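Long-range contacts in uncharacterized protein (Bacteroides uniformis, PDB 4IYK), which is of unknown function but may bind carbohydrate: residues N119-E128 against S174-G185; E133-L141 against D162-I172. All coordinates share one frame; numbering follows the deposited sequence.

Contact 1: residues N119-E128 against S174-G185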
loop_
_atom_site.group_PDB
_atom_site.type_symbol
_atom_site.label_atom_id
_atom_site.label_comp_id
_atom_site.label_asym_id
_atom_site.label_seq_id
_atom_site.Cartn_x
_atom_site.Cartn_y
_atom_site.Cartn_z
ATOM N N ASN A 119 6.397 26.955 3.463
ATOM C CA ASN A 119 6.370 26.153 4.680
ATOM C C ASN A 119 5.178 25.167 4.686
ATOM O O ASN A 119 4.664 24.800 5.748
ATOM C CB ASN A 119 6.290 27.105 5.877
ATOM C CG ASN A 119 7.129 26.656 7.036
ATOM O OD1 ASN A 119 8.211 26.090 6.850
ATOM N ND2 ASN A 119 6.663 26.937 8.261
ATOM N N VAL A 120 4.725 24.755 3.504
ATOM C CA VAL A 120 3.583 23.835 3.412
ATOM C C VAL A 120 3.932 22.698 2.462
ATOM O O VAL A 120 4.484 22.938 1.389
ATOM C CB VAL A 120 2.267 24.547 2.969
ATOM C CG1 VAL A 120 1.108 23.548 2.843
ATOM C CG2 VAL A 120 1.878 25.684 3.912
ATOM N N ILE A 121 3.585 21.468 2.859
ATOM C CA ILE A 121 3.690 20.272 2.034
ATOM C C ILE A 121 2.308 20.095 1.408
ATOM O O ILE A 121 1.332 20.025 2.143
ATOM C CB ILE A 121 4.157 19.017 2.830
ATOM C CG1 ILE A 121 5.465 19.286 3.633
ATOM C CG2 ILE A 121 4.286 17.795 1.897
ATOM C CD1 ILE A 121 6.720 19.559 2.835
ATOM N N THR A 122 2.215 20.080 0.061
ATOM C CA THR A 122 0.941 19.906 -0.648
ATOM C C THR A 122 0.980 18.663 -1.540
ATOM O O THR A 122 1.913 18.493 -2.322
ATOM C CB THR A 122 0.573 21.170 -1.465
ATOM O OG1 THR A 122 0.334 22.227 -0.547
ATOM C CG2 THR A 122 -0.698 20.991 -2.301
ATOM N N ALA A 123 -0.081 17.836 -1.455
ATOM C CA ALA A 123 -0.261 16.647 -2.280
ATOM C C ALA A 123 -1.436 16.870 -3.223
ATOM O O ALA A 123 -2.457 17.412 -2.805
ATOM C CB ALA A 123 -0.506 15.422 -1.402
ATOM N N THR A 124 -1.254 16.558 -4.512
ATOM C CA THR A 124 -2.297 16.659 -5.539
ATOM C C THR A 124 -2.314 15.340 -6.278
ATOM O O THR A 124 -1.260 14.723 -6.484
ATOM C CB THR A 124 -2.127 17.874 -6.468
ATOM O OG1 THR A 124 -0.852 17.813 -7.102
ATOM C CG2 THR A 124 -2.310 19.201 -5.742
ATOM N N PHE A 125 -3.521 14.870 -6.616
ATOM C CA PHE A 125 -3.713 13.559 -7.221
ATOM C C PHE A 125 -5.159 13.340 -7.658
ATOM O O PHE A 125 -6.073 14.073 -7.275
ATOM C CB PHE A 125 -3.301 12.422 -6.216
ATOM C CG PHE A 125 -4.044 12.425 -4.894
ATOM C CD1 PHE A 125 -3.659 13.272 -3.857
ATOM C CD2 PHE A 125 -5.138 11.588 -4.689
ATOM C CE1 PHE A 125 -4.359 13.283 -2.642
ATOM C CE2 PHE A 125 -5.820 11.587 -3.461
ATOM C CZ PHE A 125 -5.419 12.425 -2.447
ATOM N N SER A 126 -5.342 12.292 -8.449
ATOM C CA SER A 126 -6.607 11.770 -8.922
ATOM C C SER A 126 -6.702 10.326 -8.483
ATOM O O SER A 126 -5.695 9.732 -8.090
ATOM C CB SER A 126 -6.702 11.892 -10.446
ATOM O OG SER A 126 -7.078 13.213 -10.794
ATOM N N LEU A 127 -7.893 9.742 -8.594
ATOM C CA LEU A 127 -8.147 8.359 -8.206
ATOM C C LEU A 127 -8.925 7.643 -9.274
ATOM O O LEU A 127 -9.752 8.240 -9.969
ATOM C CB LEU A 127 -8.904 8.259 -6.865
ATOM C CG LEU A 127 -8.237 8.894 -5.633
ATOM C CD1 LEU A 127 -9.178 8.879 -4.451
ATOM C CD2 LEU A 127 -6.952 8.202 -5.259
ATOM N N GLU A 128 -8.667 6.346 -9.377
ATOM C CA GLU A 128 -9.316 5.458 -10.314
ATOM C C GLU A 128 -9.778 4.225 -9.541
ATOM O O GLU A 128 -9.022 3.674 -8.753
ATOM C CB GLU A 128 -8.308 5.134 -11.416
ATOM C CG GLU A 128 -8.789 4.264 -12.544
ATOM C CD GLU A 128 -7.645 3.998 -13.505
ATOM O OE1 GLU A 128 -7.056 4.979 -14.016
ATOM O OE2 GLU A 128 -7.286 2.810 -13.684
ATOM N N SER A 174 -12.449 9.755 -11.982
ATOM C CA SER A 174 -11.066 9.939 -12.453
ATOM C C SER A 174 -10.666 11.387 -12.755
ATOM O O SER A 174 -9.483 11.721 -12.677
ATOM C CB SER A 174 -10.836 9.108 -13.708
ATOM O OG SER A 174 -11.031 7.730 -13.438
ATOM N N ALA A 175 -11.635 12.219 -13.143
ATOM C CA ALA A 175 -11.431 13.618 -13.489
ATOM C C ALA A 175 -11.202 14.508 -12.245
ATOM O O ALA A 175 -10.553 15.547 -12.365
ATOM C CB ALA A 175 -12.626 14.119 -14.278
ATOM N N ASP A 176 -11.734 14.109 -11.069
ATOM C CA ASP A 176 -11.640 14.868 -9.815
ATOM C C ASP A 176 -10.204 15.010 -9.301
ATOM O O ASP A 176 -9.437 14.041 -9.281
ATOM C CB ASP A 176 -12.515 14.234 -8.717
ATOM C CG ASP A 176 -14.013 14.281 -8.994
ATOM O OD1 ASP A 176 -14.421 14.956 -9.969
ATOM O OD2 ASP A 176 -14.773 13.641 -8.239
ATOM N N ILE A 177 -9.848 16.236 -8.895
ATOM C CA ILE A 177 -8.530 16.530 -8.341
ATOM C C ILE A 177 -8.666 16.702 -6.836
ATOM O O ILE A 177 -9.450 17.535 -6.360
ATOM C CB ILE A 177 -7.819 17.749 -8.998
ATOM C CG1 ILE A 177 -7.902 17.749 -10.561
ATOM C CG2 ILE A 177 -6.373 17.902 -8.471
ATOM C CD1 ILE A 177 -7.040 16.683 -11.327
ATOM N N TYR A 178 -7.897 15.902 -6.092
ATOM C CA TYR A 178 -7.863 15.967 -4.635
ATOM C C TYR A 178 -6.614 16.703 -4.187
ATOM O O TYR A 178 -5.577 16.591 -4.831
ATOM C CB TYR A 178 -7.920 14.559 -4.025
ATOM C CG TYR A 178 -9.229 13.836 -4.257
ATOM C CD1 TYR A 178 -10.294 13.979 -3.370
ATOM C CD2 TYR A 178 -9.391 12.970 -5.334
ATOM C CE1 TYR A 178 -11.491 13.292 -3.558
ATOM C CE2 TYR A 178 -10.586 12.283 -5.538
ATOM C CZ TYR A 178 -11.633 12.445 -4.643
ATOM O OH TYR A 178 -12.816 11.776 -4.822
ATOM N N THR A 179 -6.724 17.485 -3.104
ATOM C CA THR A 179 -5.595 18.213 -2.495
ATOM C C THR A 179 -5.560 17.939 -1.001
ATOM O O THR A 179 -6.590 18.040 -0.332
ATOM C CB THR A 179 -5.705 19.736 -2.787
ATOM O OG1 THR A 179 -5.726 19.937 -4.208
ATOM C CG2 THR A 179 -4.549 20.540 -2.187
ATOM N N LEU A 180 -4.370 17.587 -0.474
ATOM C CA LEU A 180 -4.098 17.401 0.958
ATOM C C LEU A 180 -2.896 18.270 1.316
ATOM O O LEU A 180 -2.050 18.526 0.464
ATOM C CB LEU A 180 -3.895 15.924 1.366
ATOM C CG LEU A 180 -5.114 15.003 1.117
ATOM C CD1 LEU A 180 -4.702 13.559 1.133
ATOM C CD2 LEU A 180 -6.274 15.280 2.112
ATOM N N SER A 181 -2.860 18.775 2.549
ATOM C CA SER A 181 -1.833 19.711 3.008
ATOM C C SER A 181 -1.333 19.418 4.394
ATOM O O SER A 181 -2.124 19.037 5.274
ATOM C CB SER A 181 -2.407 21.132 3.038
ATOM O OG SER A 181 -2.482 21.719 1.754
ATOM N N ILE A 182 -0.037 19.734 4.623
ATOM C CA ILE A 182 0.605 19.722 5.931
ATOM C C ILE A 182 1.305 21.083 6.102
ATOM O O ILE A 182 2.157 21.440 5.286
ATOM C CB ILE A 182 1.569 18.536 6.191
ATOM C CG1 ILE A 182 0.857 17.160 6.021
ATOM C CG2 ILE A 182 2.186 18.656 7.609
ATOM C CD1 ILE A 182 1.814 16.020 5.655
ATOM N N ASP A 183 0.927 21.840 7.140
ATOM C CA ASP A 183 1.573 23.113 7.457
ATOM C C ASP A 183 2.776 22.769 8.318
ATOM O O ASP A 183 2.601 22.201 9.391
ATOM C CB ASP A 183 0.593 24.083 8.176
ATOM C CG ASP A 183 1.174 25.466 8.465
ATOM O OD1 ASP A 183 2.191 25.553 9.185
ATOM O OD2 ASP A 183 0.595 26.447 8.014
ATOM N N LEU A 184 3.983 23.105 7.864
ATOM C CA LEU A 184 5.201 22.754 8.591
ATOM C C LEU A 184 5.357 23.496 9.904
ATOM O O LEU A 184 5.874 22.898 10.852
ATOM C CB LEU A 184 6.438 22.937 7.710
ATOM C CG LEU A 184 6.461 21.991 6.494
ATOM C CD1 LEU A 184 7.682 22.282 5.591
ATOM C CD2 LEU A 184 6.404 20.519 6.951
ATOM N N GLY A 185 4.915 24.759 9.957
ATOM C CA GLY A 185 4.994 25.592 11.158
ATOM C C GLY A 185 4.131 25.070 12.293
ATOM O O GLY A 185 4.496 25.190 13.466
HETATM O O HOH W 1 -1.894 23.643 0.042
HETATM O O HOH W 2 -10.213 11.515 -8.887
#
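Strands 120-128 and 178-183 run antiparallel with axes 4.7 Å apart, and backbone bonds join the pairs I121-I182, A123-L180 and F125-Y178, the straightest from A123 N to L180 O (2.8 Å, 177°). Past I121-I182, beyond the V120-D183 pair, N119 O accepts L184 N. F125 and Y178 carry the aromatic part of the contact. With CG lodged between its backbone N and carbonyl carbon (chi1 58°), the F125 ring takes Y178 CB over one face, 3.6 Å from CZ, while L180 CD1 meets the ring edge. The two rings are nearly parallel but slid apart, so they barely overlap. Replacing F125 by an alanine would probably leave Y178 CB and L180 CD1 without their ring and open a gap beside I201. L127 CD1 reaches Y178 CE2 at 3.8 Å, the two side chains crossing at about a right angle. At the same end S126 OG donates to D176 O (2.9 Å) from above the carbonyl plane. On the T122 and S181 face, away from F125, a water bridges T122 OG1 and S181 OG. Strand 120-129 is the middle of a three-stranded sheet, between 107-117 and 178-183; its I121, A123 and F125 side chains pack on strand 196-206, while Y178 and L180 meet I139 of strand 135-144.

Contact 2: residues E133-L141 against D162-I172. With EDO (1,2-ethanediol), chain F.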
loop_
_atom_site.group_PDB
_atom_site.type_symbol
_atom_site.label_atom_id
_atom_site.label_comp_id
_atom_site.label_asym_id
_atom_site.label_seq_id
_atom_site.Cartn_x
_atom_site.Cartn_y
_atom_site.Cartn_z
ATOM N N GLU A 133 -18.013 -0.767 -8.705
ATOM C CA GLU A 133 -18.647 -0.866 -7.380
ATOM C C GLU A 133 -17.858 -0.182 -6.259
ATOM O O GLU A 133 -18.446 0.110 -5.209
ATOM C CB GLU A 133 -18.908 -2.346 -6.999
ATOM C CG GLU A 133 -17.662 -3.230 -7.029
ATOM C CD GLU A 133 -17.742 -4.585 -6.347
ATOM O OE1 GLU A 133 -18.777 -5.274 -6.508
ATOM O OE2 GLU A 133 -16.752 -4.973 -5.680
ATOM N N VAL A 134 -16.532 0.065 -6.458
ATOM C CA VAL A 134 -15.662 0.659 -5.441
ATOM C C VAL A 134 -15.998 2.120 -5.173
ATOM O O VAL A 134 -16.077 2.915 -6.108
ATOM C CB VAL A 134 -14.143 0.532 -5.777
ATOM C CG1 VAL A 134 -13.288 1.094 -4.650
ATOM C CG2 VAL A 134 -13.755 -0.911 -6.071
ATOM N N LYS A 135 -16.122 2.463 -3.876
ATOM C CA LYS A 135 -16.343 3.820 -3.377
ATOM C C LYS A 135 -15.152 4.272 -2.507
ATOM O O LYS A 135 -14.322 3.452 -2.091
ATOM C CB LYS A 135 -17.668 3.923 -2.603
ATOM C CG LYS A 135 -18.893 3.631 -3.480
ATOM C CD LYS A 135 -20.203 4.034 -2.790
ATOM C CE LYS A 135 -20.653 5.415 -3.206
ATOM N NZ LYS A 135 -22.044 5.705 -2.756
ATOM N N LEU A 136 -15.059 5.585 -2.258
ATOM C CA LEU A 136 -13.980 6.191 -1.487
ATOM C C LEU A 136 -14.422 6.495 -0.058
ATOM O O LEU A 136 -15.409 7.195 0.139
ATOM C CB LEU A 136 -13.517 7.477 -2.185
ATOM C CG LEU A 136 -12.362 8.261 -1.528
ATOM C CD1 LEU A 136 -11.046 7.485 -1.596
ATOM C CD2 LEU A 136 -12.196 9.597 -2.203
ATOM N N LYS A 137 -13.664 6.001 0.928
ATOM C CA LYS A 137 -13.937 6.195 2.355
ATOM C C LYS A 137 -13.005 7.268 2.951
ATOM O O LYS A 137 -13.476 8.151 3.666
ATOM C CB LYS A 137 -13.781 4.857 3.101
ATOM C CG LYS A 137 -14.391 4.826 4.495
ATOM C CD LYS A 137 -14.133 3.481 5.164
ATOM C CE LYS A 137 -14.564 3.446 6.615
ATOM N NZ LYS A 137 -14.096 2.216 7.308
ATOM N N GLU A 138 -11.694 7.191 2.670
ATOM C CA GLU A 138 -10.706 8.139 3.201
ATOM C C GLU A 138 -9.565 8.464 2.233
ATOM O O GLU A 138 -9.175 7.621 1.422
ATOM C CB GLU A 138 -10.052 7.589 4.490
ATOM C CG GLU A 138 -10.967 7.364 5.693
ATOM C CD GLU A 138 -10.317 6.730 6.909
ATOM O OE1 GLU A 138 -9.079 6.840 7.053
ATOM O OE2 GLU A 138 -11.047 6.116 7.719
ATOM N N ILE A 139 -8.968 9.667 2.400
ATOM C CA ILE A 139 -7.738 10.096 1.711
ATOM C C ILE A 139 -6.822 10.700 2.789
ATOM O O ILE A 139 -7.299 11.347 3.742
ATOM C CB ILE A 139 -7.900 11.010 0.455
ATOM C CG1 ILE A 139 -8.674 12.313 0.771
ATOM C CG2 ILE A 139 -8.505 10.226 -0.728
ATOM C CD1 ILE A 139 -8.499 13.471 -0.251
ATOM N N GLN A 140 -5.512 10.429 2.673
ATOM C CA GLN A 140 -4.569 10.905 3.658
ATOM C C GLN A 140 -3.177 11.023 3.094
ATOM O O GLN A 140 -2.740 10.188 2.283
ATOM C CB GLN A 140 -4.558 9.969 4.889
ATOM C CG GLN A 140 -3.730 10.508 6.063
ATOM C CD GLN A 140 -4.128 9.885 7.373
ATOM O OE1 GLN A 140 -4.969 9.003 7.446
ATOM N NE2 GLN A 140 -3.472 10.268 8.420
ATOM N N LEU A 141 -2.476 12.082 3.548
ATOM C CA LEU A 141 -1.080 12.322 3.249
ATOM C C LEU A 141 -0.293 11.884 4.473
ATOM O O LEU A 141 -0.237 12.604 5.475
ATOM C CB LEU A 141 -0.801 13.800 2.855
ATOM C CG LEU A 141 0.659 14.154 2.497
ATOM C CD1 LEU A 141 1.190 13.286 1.329
ATOM C CD2 LEU A 141 0.794 15.652 2.153
ATOM N N ASP A 162 -4.403 17.151 6.324
ATOM C CA ASP A 162 -3.607 16.014 5.853
ATOM C C ASP A 162 -4.479 14.775 5.619
ATOM O O ASP A 162 -3.983 13.770 5.114
ATOM C CB ASP A 162 -2.505 15.679 6.876
ATOM C CG ASP A 162 -3.062 15.386 8.265
ATOM O OD1 ASP A 162 -3.775 16.266 8.821
ATOM O OD2 ASP A 162 -2.786 14.273 8.802
ATOM N N LYS A 163 -5.762 14.840 6.031
ATOM C CA LYS A 163 -6.685 13.723 5.962
ATOM C C LYS A 163 -8.135 14.190 5.743
ATOM O O LYS A 163 -8.559 15.179 6.333
ATOM C CB LYS A 163 -6.577 12.927 7.286
ATOM C CG LYS A 163 -7.492 11.699 7.400
ATOM C CD LYS A 163 -7.404 11.072 8.791
ATOM C CE LYS A 163 -8.156 9.760 8.832
ATOM N NZ LYS A 163 -8.201 9.186 10.200
ATOM N N GLN A 164 -8.889 13.451 4.908
ATOM C CA GLN A 164 -10.305 13.716 4.681
ATOM C C GLN A 164 -11.081 12.407 4.718
ATOM O O GLN A 164 -10.642 11.391 4.154
ATOM C CB GLN A 164 -10.583 14.493 3.388
ATOM C CG GLN A 164 -11.983 15.132 3.402
ATOM C CD GLN A 164 -12.398 15.802 2.124
ATOM O OE1 GLN A 164 -11.686 15.766 1.115
ATOM N NE2 GLN A 164 -13.590 16.403 2.134
ATOM N N VAL A 165 -12.218 12.422 5.450
ATOM C CA VAL A 165 -13.085 11.253 5.623
ATOM C C VAL A 165 -14.394 11.556 4.929
ATOM O O VAL A 165 -14.944 12.668 5.056
ATOM C CB VAL A 165 -13.279 10.841 7.115
ATOM C CG1 VAL A 165 -14.238 9.648 7.259
ATOM C CG2 VAL A 165 -11.934 10.530 7.780
ATOM N N PHE A 166 -14.862 10.584 4.141
ATOM C CA PHE A 166 -16.128 10.690 3.420
ATOM C C PHE A 166 -17.139 9.771 4.104
ATOM O O PHE A 166 -16.920 8.556 4.198
ATOM C CB PHE A 166 -15.958 10.373 1.914
ATOM C CG PHE A 166 -14.841 11.182 1.285
ATOM C CD1 PHE A 166 -13.534 10.700 1.267
ATOM C CD2 PHE A 166 -15.095 12.428 0.719
ATOM C CE1 PHE A 166 -12.495 11.473 0.748
ATOM C CE2 PHE A 166 -14.054 13.190 0.172
ATOM C CZ PHE A 166 -12.762 12.701 0.182
ATOM N N SER A 167 -18.192 10.382 4.680
ATOM C CA SER A 167 -19.253 9.650 5.355
ATOM C C SER A 167 -20.609 10.260 4.967
ATOM O O SER A 167 -20.910 11.389 5.371
ATOM C CB SER A 167 -19.047 9.625 6.867
ATOM O OG SER A 167 -20.103 8.906 7.488
ATOM N N PRO A 168 -21.423 9.567 4.140
ATOM C CA PRO A 168 -21.197 8.237 3.533
ATOM C C PRO A 168 -20.060 8.248 2.515
ATOM O O PRO A 168 -19.726 9.313 1.988
ATOM C CB PRO A 168 -22.541 7.931 2.832
ATOM C CG PRO A 168 -23.543 8.885 3.440
ATOM C CD PRO A 168 -22.731 10.115 3.732
ATOM N N SER A 169 -19.456 7.072 2.262
ATOM C CA SER A 169 -18.381 6.888 1.271
ATOM C C SER A 169 -18.852 7.412 -0.093
ATOM O O SER A 169 -20.017 7.233 -0.444
ATOM C CB SER A 169 -17.961 5.428 1.190
ATOM O OG SER A 169 -19.054 4.589 0.857
ATOM N N THR A 170 -17.972 8.139 -0.798
ATOM C CA THR A 170 -18.287 8.862 -2.031
ATOM C C THR A 170 -17.898 8.095 -3.316
ATOM O O THR A 170 -17.109 7.145 -3.271
ATOM C CB THR A 170 -17.600 10.255 -1.955
ATOM O OG1 THR A 170 -18.228 11.152 -2.863
ATOM C CG2 THR A 170 -16.094 10.213 -2.207
ATOM N N ALA A 171 -18.459 8.526 -4.462
ATOM C CA ALA A 171 -18.176 7.938 -5.775
ATOM C C ALA A 171 -16.775 8.322 -6.242
ATOM O O ALA A 171 -16.329 9.436 -5.973
ATOM C CB ALA A 171 -19.200 8.402 -6.795
ATOM N N ILE A 172 -16.101 7.421 -6.979
ATOM C CA ILE A 172 -14.770 7.712 -7.530
ATOM C C ILE A 172 -14.981 8.125 -8.988
ATOM O O ILE A 172 -15.596 7.396 -9.771
ATOM C CB ILE A 172 -13.731 6.557 -7.367
ATOM C CG1 ILE A 172 -13.458 6.258 -5.882
ATOM C CG2 ILE A 172 -12.392 6.876 -8.100
ATOM C CD1 ILE A 172 -12.957 4.808 -5.586
HETATM C C1 EDO F . -16.501 12.101 9.179
HETATM O O1 EDO F . -16.790 10.755 9.523
HETATM C C2 EDO F . -16.842 12.321 7.688
HETATM O O2 EDO F . -16.609 13.668 7.317
HETATM O O HOH W 3 -17.061 4.862 -7.630
HETATM O O HOH W 4 -10.400 7.132 10.405
HETATM O O HOH W 5 -1.318 12.234 7.985
#
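A water held by three groups ties Q140 to D162: it donates to D162 OD2 (2.6 Å) and L141 O and accepts from Q140 NE2. The Q140 and D162 side chains lie side by side, pointing the same way, with amide and carboxylate planes 77° apart, and their polar atoms are linked through this water. Next to them L141 N donates to D162 O (2.8 Å), nearly in line with the carbonyl. The extended K163 chain crosses the Q140 amide, its CD 3.5 Å from Q140 OE1. K163 NZ and E138 OE1 stay 4.0 Å apart, beyond a salt bridge, but a second water accepts from the lysine and donates to E138 OE2. On the face that carries L136, I139 and T170, the F166 ring packs against apolar groups. L136 CD2 approaches its CE1 to 3.5 Å, I139 CG1 meets the ring edge, and T170 CG2 sits over one face toward the rim. L136 places its CG anti to the backbone N (chi1 -179°), which carries the leucine branch to the ring. F166 N bonds K137 O. Past the corner at S167 and P168, which a cis peptide bond joins, the chain pairs again, with L136 and T170 exchanging two bonds. I172 CD1 then touches V134 CG1, and a third water joins V134 O to I172 N. A 1,2-ethanediol, probably from the crystallisation liquor, donates from O2 to V165 O. K137 and E138 both face L204 on strand 196-206, a classic beta bulge, within an antiparallel sheet of the DUF3823 C-terminal domain, which belongs to the E-set clan.

Contact 2 is nested within the chain loop closed by contact 1: strand 135-144 follows strand 120-129, and strand 178-183 follows strand 169-171. Their centres lie about 14 Å apart, and the two strand pairs, which belong to separate sheets, pack against each other. Y178 OH comes within 3.5 Å of L136 CD2, and L180 CD1 lies equally near Q140 C. Toward S174, L127 O touches I172 CG2, also at 3.5 Å. Apolar side chains of both contacts, such as F125 and I139, thus share one interior, consistent with the sandwich-like build of E-set domains. The bound 1,2-ethanediol at V165 belongs to contact 2 and does not by itself establish a carbohydrate site.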